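PDB 2FVG: endoglucanase from Thermotoga maritima, which is probably an aminopeptidase of the M42 family that binds two divalent metal cations per subunit, despite its endoglucanase name. Local coordinates for residues Ala216-Thr221 with Arg250-Pro255; Pro243-Tyr248 with Gln260-Thr265. All coordinates share one frame; numbering follows the deposited sequence.

Interaction 1. Residues Ala216-Thr221 with Arg250-Pro255; sequences AIVVET and RGYVIP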
# COMPACT_ATOMS: atom_id res chain seq x y z
N ALA A 216 -13.06 6.39 10.19
CA ALA A 216 -12.24 5.77 9.16
C ALA A 216 -11.54 4.49 9.64
O ALA A 216 -11.27 4.31 10.83
CB ALA A 216 -11.17 6.80 8.69
N ILE A 217 -11.27 3.59 8.70
CA ILE A 217 -10.49 2.37 8.97
C ILE A 217 -9.35 2.48 7.98
O ILE A 217 -9.61 2.60 6.78
CB ILE A 217 -11.32 1.09 8.69
CG1 ILE A 217 -12.45 0.94 9.70
CG2 ILE A 217 -10.46 -0.18 8.81
CD1 ILE A 217 -13.42 -0.19 9.30
N VAL A 218 -8.11 2.54 8.45
CA VAL A 218 -6.95 2.56 7.56
C VAL A 218 -6.41 1.12 7.46
O VAL A 218 -6.17 0.47 8.48
CB VAL A 218 -5.86 3.56 8.07
CG1 VAL A 218 -4.73 3.63 7.09
CG2 VAL A 218 -6.47 4.94 8.26
N VAL A 219 -6.32 0.59 6.24
CA VAL A 219 -5.80 -0.75 5.98
C VAL A 219 -4.35 -0.61 5.51
O VAL A 219 -4.08 -0.07 4.43
CB VAL A 219 -6.65 -1.46 4.92
CG1 VAL A 219 -6.14 -2.88 4.65
CG2 VAL A 219 -8.13 -1.56 5.42
N GLU A 220 -3.42 -1.04 6.36
CA GLU A 220 -2.01 -0.97 6.04
C GLU A 220 -1.36 -2.35 6.09
O GLU A 220 -2.02 -3.37 6.37
CB GLU A 220 -1.29 -0.03 7.00
CG GLU A 220 -1.72 1.42 6.81
CD GLU A 220 -0.96 2.41 7.67
OE1 GLU A 220 -0.31 1.97 8.66
OE2 GLU A 220 -1.03 3.63 7.36
N THR A 221 -0.08 -2.35 5.76
CA THR A 221 0.78 -3.52 5.82
C THR A 221 1.91 -3.07 6.75
O THR A 221 2.39 -1.94 6.66
CB THR A 221 1.27 -3.93 4.42
OG1 THR A 221 0.13 -4.23 3.61
CG2 THR A 221 2.14 -5.19 4.49
N ARG A 250 -0.30 7.64 16.76
CA ARG A 250 0.26 9.03 16.78
C ARG A 250 -0.17 9.86 15.58
O ARG A 250 -0.23 11.09 15.66
CB ARG A 250 1.79 9.08 16.94
CG ARG A 250 2.61 8.70 15.70
N GLY A 251 -0.44 9.19 14.47
CA GLY A 251 -0.92 9.84 13.25
C GLY A 251 -2.44 9.82 13.17
O GLY A 251 -3.03 10.67 12.52
N TYR A 252 -3.06 8.85 13.85
CA TYR A 252 -4.52 8.72 13.87
C TYR A 252 -5.09 8.66 15.29
O TYR A 252 -4.53 8.00 16.16
CB TYR A 252 -4.98 7.49 13.06
CG TYR A 252 -4.52 7.48 11.62
CD1 TYR A 252 -5.02 8.39 10.70
CD2 TYR A 252 -3.59 6.54 11.18
CE1 TYR A 252 -4.59 8.39 9.36
CE2 TYR A 252 -3.15 6.52 9.85
CZ TYR A 252 -3.66 7.45 8.94
OH TYR A 252 -3.25 7.44 7.63
N VAL A 253 -6.20 9.37 15.51
CA VAL A 253 -6.88 9.34 16.80
C VAL A 253 -7.68 8.05 16.81
O VAL A 253 -8.70 7.94 16.13
CB VAL A 253 -7.83 10.55 17.00
CG1 VAL A 253 -8.46 10.53 18.40
CG2 VAL A 253 -7.08 11.88 16.80
N ILE A 254 -7.16 7.06 17.56
CA ILE A 254 -7.78 5.73 17.75
C ILE A 254 -8.40 5.61 19.14
O ILE A 254 -7.76 5.08 20.06
CB ILE A 254 -6.79 4.52 17.58
CG1 ILE A 254 -5.98 4.63 16.28
CG2 ILE A 254 -7.58 3.17 17.62
CD1 ILE A 254 -5.12 3.44 16.00
N PRO A 255 -9.66 6.07 19.29
CA PRO A 255 -10.36 6.01 20.56
C PRO A 255 -10.56 4.57 21.01
O PRO A 255 -10.62 3.67 20.18
CB PRO A 255 -11.72 6.66 20.24
CG PRO A 255 -11.87 6.55 18.76
CD PRO A 255 -10.48 6.70 18.24
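Val-218 and Tyr-252 carry this contact, and Glu-220 stands beside them. The backbones stay well apart: the CA atoms of Val-218 and Tyr-252 are 9.1 Å from each other. The CB of each is directed toward the other segment, and the two side chains meet nearly perpendicular.

The main interaction is a CH-pi contact. The CG2 methyl of Val-218 lies over one face of the Tyr-252 ring, 4.0 Å from its centroid and 18° off the ring normal. The methyl is offset toward the rim, and its nearest ring atom is CZ of Tyr-252, at 3.8 Å from Val-218 CG2. Val-218 has CG1 anti to the backbone N (chi1 -176°), which turns CG2 to the ring and brings CG1 to the hydroxyl end. Val-218 CG1 is 4.1 Å from Tyr-252 OH.

Glu-220 approaches more loosely. OE2 of Glu-220 lies at the ring edge, near the ring plane, 4.4 Å from CE2 of Tyr-252. This is proximity rather than a bond. OE2 of Glu-220 instead has a hydrogen-bond partner in NE2 of His-61. Both Glu-220 and His-61 are predicted ligands of the first metal ion.

Around the contact, Tyr-252 also touches Val-299 of strand 297-306, and its ring meets that of His-249. Strand 215-224 is paired with strands 55-61 and 297-306, so Val-218 stands on an inner strand of the sheet.

The contact thus sets one aromatic face against an aliphatic residue of the sheet, with the carboxylate at the edge. The loop before helix 256-268 is joined to the strand by dispersion and CH-pi forces. The tyrosine borders the predicted metal site without bonding to its glutamate across this contact.

Interaction 2. Residues Pro243-Tyr248 with Gln260-Thr265; sequences PAITFY and QTIVDT
Ile-245, on the short strand 244-245, faces helix 256-268 where its CA lies 7.4 Å from that of Val-263, too far for backbone bonding, so side chains make the contact. The side chains of Ile-245 and Ile-262 run alongside each other, pointing opposite ways. The CG2 methyl of Ile-262 is held against two branches of Ile-245. Ile-262 CG2 lies 3.7 Å from Ile-245 CD1. Ile-262 CG2 is also 3.8 Å from Ile-245 CG2. Ile-245 is extended at its end (chi2 174°), which carries CD1 on to the next helix residue. There Ile-245 CD1 lies 4.0 Å from Val-263 CG2. All three residues are buried. Replacing Ile-245 with an alanine removes its CG1, CG2 and CD1 atoms, and this is likely to open a gap under the helix and leave the CG2 methyls of Ile-262 and Val-263 without their strand partner.

The helix has its own polar bonds. Gln-260 NE2 donates to Asp-264 OD1 at 2.8 Å, one turn on. Thr-265 OG1 donates to Thr-261 O at 2.6 Å, and the backbone N of Thr-265 reaches the same oxygen from the opposite face of its plane. Beyond the pair, Ile-262 also packs on Ile-300 and Ile-335.

Strand 244-245, helix 256-268 and strand 274-275 form a beta-alpha-beta unit with parallel strands, and this apolar packing seats its helix on the first strand.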
# COMPACT_ATOMS: atom_id res chain seq x y z
N PRO A 243 -4.42 -10.45 11.22
CA PRO A 243 -4.23 -9.01 11.09
C PRO A 243 -3.92 -8.39 12.45
O PRO A 243 -4.47 -8.82 13.48
CB PRO A 243 -5.59 -8.51 10.60
CG PRO A 243 -6.58 -9.62 10.97
CD PRO A 243 -5.77 -10.88 10.80
N ALA A 244 -3.07 -7.36 12.42
CA ALA A 244 -2.65 -6.61 13.61
C ALA A 244 -3.59 -5.44 13.83
O ALA A 244 -3.89 -4.71 12.89
CB ALA A 244 -1.20 -6.05 13.42
N ILE A 245 -4.05 -5.25 15.07
CA ILE A 245 -4.97 -4.16 15.40
C ILE A 245 -4.15 -3.11 16.16
O ILE A 245 -3.60 -3.40 17.23
CB ILE A 245 -6.20 -4.72 16.18
CG1 ILE A 245 -6.88 -5.81 15.32
CG2 ILE A 245 -7.25 -3.64 16.46
CD1 ILE A 245 -8.00 -6.52 16.03
N THR A 246 -3.97 -1.93 15.57
CA THR A 246 -3.20 -0.88 16.19
C THR A 246 -3.91 -0.26 17.39
O THR A 246 -5.10 0.06 17.34
CB THR A 246 -2.83 0.21 15.15
OG1 THR A 246 -2.08 -0.40 14.10
CG2 THR A 246 -2.00 1.30 15.75
N PHE A 247 -3.17 -0.09 18.48
CA PHE A 247 -3.70 0.52 19.70
C PHE A 247 -3.38 2.02 19.76
O PHE A 247 -4.21 2.82 20.18
CB PHE A 247 -3.16 -0.21 20.95
CG PHE A 247 -3.63 0.37 22.26
CD1 PHE A 247 -4.87 0.02 22.80
CD2 PHE A 247 -2.83 1.27 22.96
CE1 PHE A 247 -5.29 0.57 24.01
CE2 PHE A 247 -3.26 1.81 24.18
CZ PHE A 247 -4.48 1.46 24.70
N TYR A 248 -2.17 2.38 19.34
CA TYR A 248 -1.71 3.75 19.30
C TYR A 248 -0.96 3.95 17.99
O TYR A 248 -0.14 3.10 17.62
CB TYR A 248 -0.77 4.03 20.47
CG TYR A 248 0.03 5.31 20.35
CD1 TYR A 248 -0.50 6.54 20.76
CD2 TYR A 248 1.34 5.29 19.84
CE1 TYR A 248 0.25 7.72 20.64
CE2 TYR A 248 2.10 6.46 19.73
CZ TYR A 248 1.55 7.67 20.14
OH TYR A 248 2.31 8.82 20.04
N GLN A 260 -11.73 -1.35 20.58
CA GLN A 260 -12.48 -2.44 21.19
C GLN A 260 -13.51 -3.05 20.26
O GLN A 260 -13.72 -4.25 20.30
CB GLN A 260 -13.12 -1.99 22.50
CG GLN A 260 -13.58 -3.13 23.41
CD GLN A 260 -12.42 -4.01 23.88
OE1 GLN A 260 -11.38 -3.52 24.32
NE2 GLN A 260 -12.61 -5.32 23.81
N THR A 261 -14.16 -2.22 19.44
CA THR A 261 -15.14 -2.71 18.46
C THR A 261 -14.46 -3.64 17.47
O THR A 261 -15.01 -4.69 17.12
CB THR A 261 -15.81 -1.55 17.68
OG1 THR A 261 -16.56 -0.75 18.59
CG2 THR A 261 -16.75 -2.07 16.60
N ILE A 262 -13.28 -3.25 17.02
CA ILE A 262 -12.53 -4.06 16.07
C ILE A 262 -12.14 -5.40 16.70
O ILE A 262 -12.33 -6.46 16.10
CB ILE A 262 -11.30 -3.31 15.55
CG1 ILE A 262 -11.73 -2.05 14.81
CG2 ILE A 262 -10.52 -4.19 14.60
CD1 ILE A 262 -10.56 -1.14 14.36
N VAL A 263 -11.62 -5.35 17.91
CA VAL A 263 -11.22 -6.56 18.63
C VAL A 263 -12.41 -7.47 18.88
O VAL A 263 -12.33 -8.68 18.65
CB VAL A 263 -10.56 -6.21 19.98
CG1 VAL A 263 -10.52 -7.43 20.91
CG2 VAL A 263 -9.20 -5.64 19.75
N ASP A 264 -13.51 -6.91 19.36
CA ASP A 264 -14.70 -7.72 19.64
C ASP A 264 -15.27 -8.34 18.35
O ASP A 264 -15.64 -9.50 18.34
CB ASP A 264 -15.73 -6.90 20.40
CG ASP A 264 -15.26 -6.56 21.82
OD1 ASP A 264 -14.13 -6.94 22.18
OD2 ASP A 264 -16.03 -5.93 22.57
N THR A 265 -15.27 -7.57 17.27
CA THR A 265 -15.74 -8.04 15.95
C THR A 265 -14.92 -9.24 15.52
O THR A 265 -15.46 -10.23 15.01
CB THR A 265 -15.60 -6.92 14.89
OG1 THR A 265 -16.43 -5.81 15.26
CG2 THR A 265 -16.01 -7.42 13.51

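Interactions 1 and 2 have centres 10 Å apart and interleave along the chain. Residues 250-255 lie in the loop between strand 244-245 and helix 256-268, the two partners of interaction 2. The contacts also touch directly: Ile-254 CD1 lies 3.6 Å from Thr-246 O. Strands 215-224 and 244-245 belong to the same mixed sheet, and both pair with strand 297-306, from its two edges. Their relation to the predicted metal site differs. Interaction 1 contains Glu-220, which is about 6 Å from Asp-167, another predicted metal ligand, between nearest side-chain atoms. Interaction 2 is more remote, with Ile-245 and Glu-220 about 11 Å apart between nearest side-chain atoms.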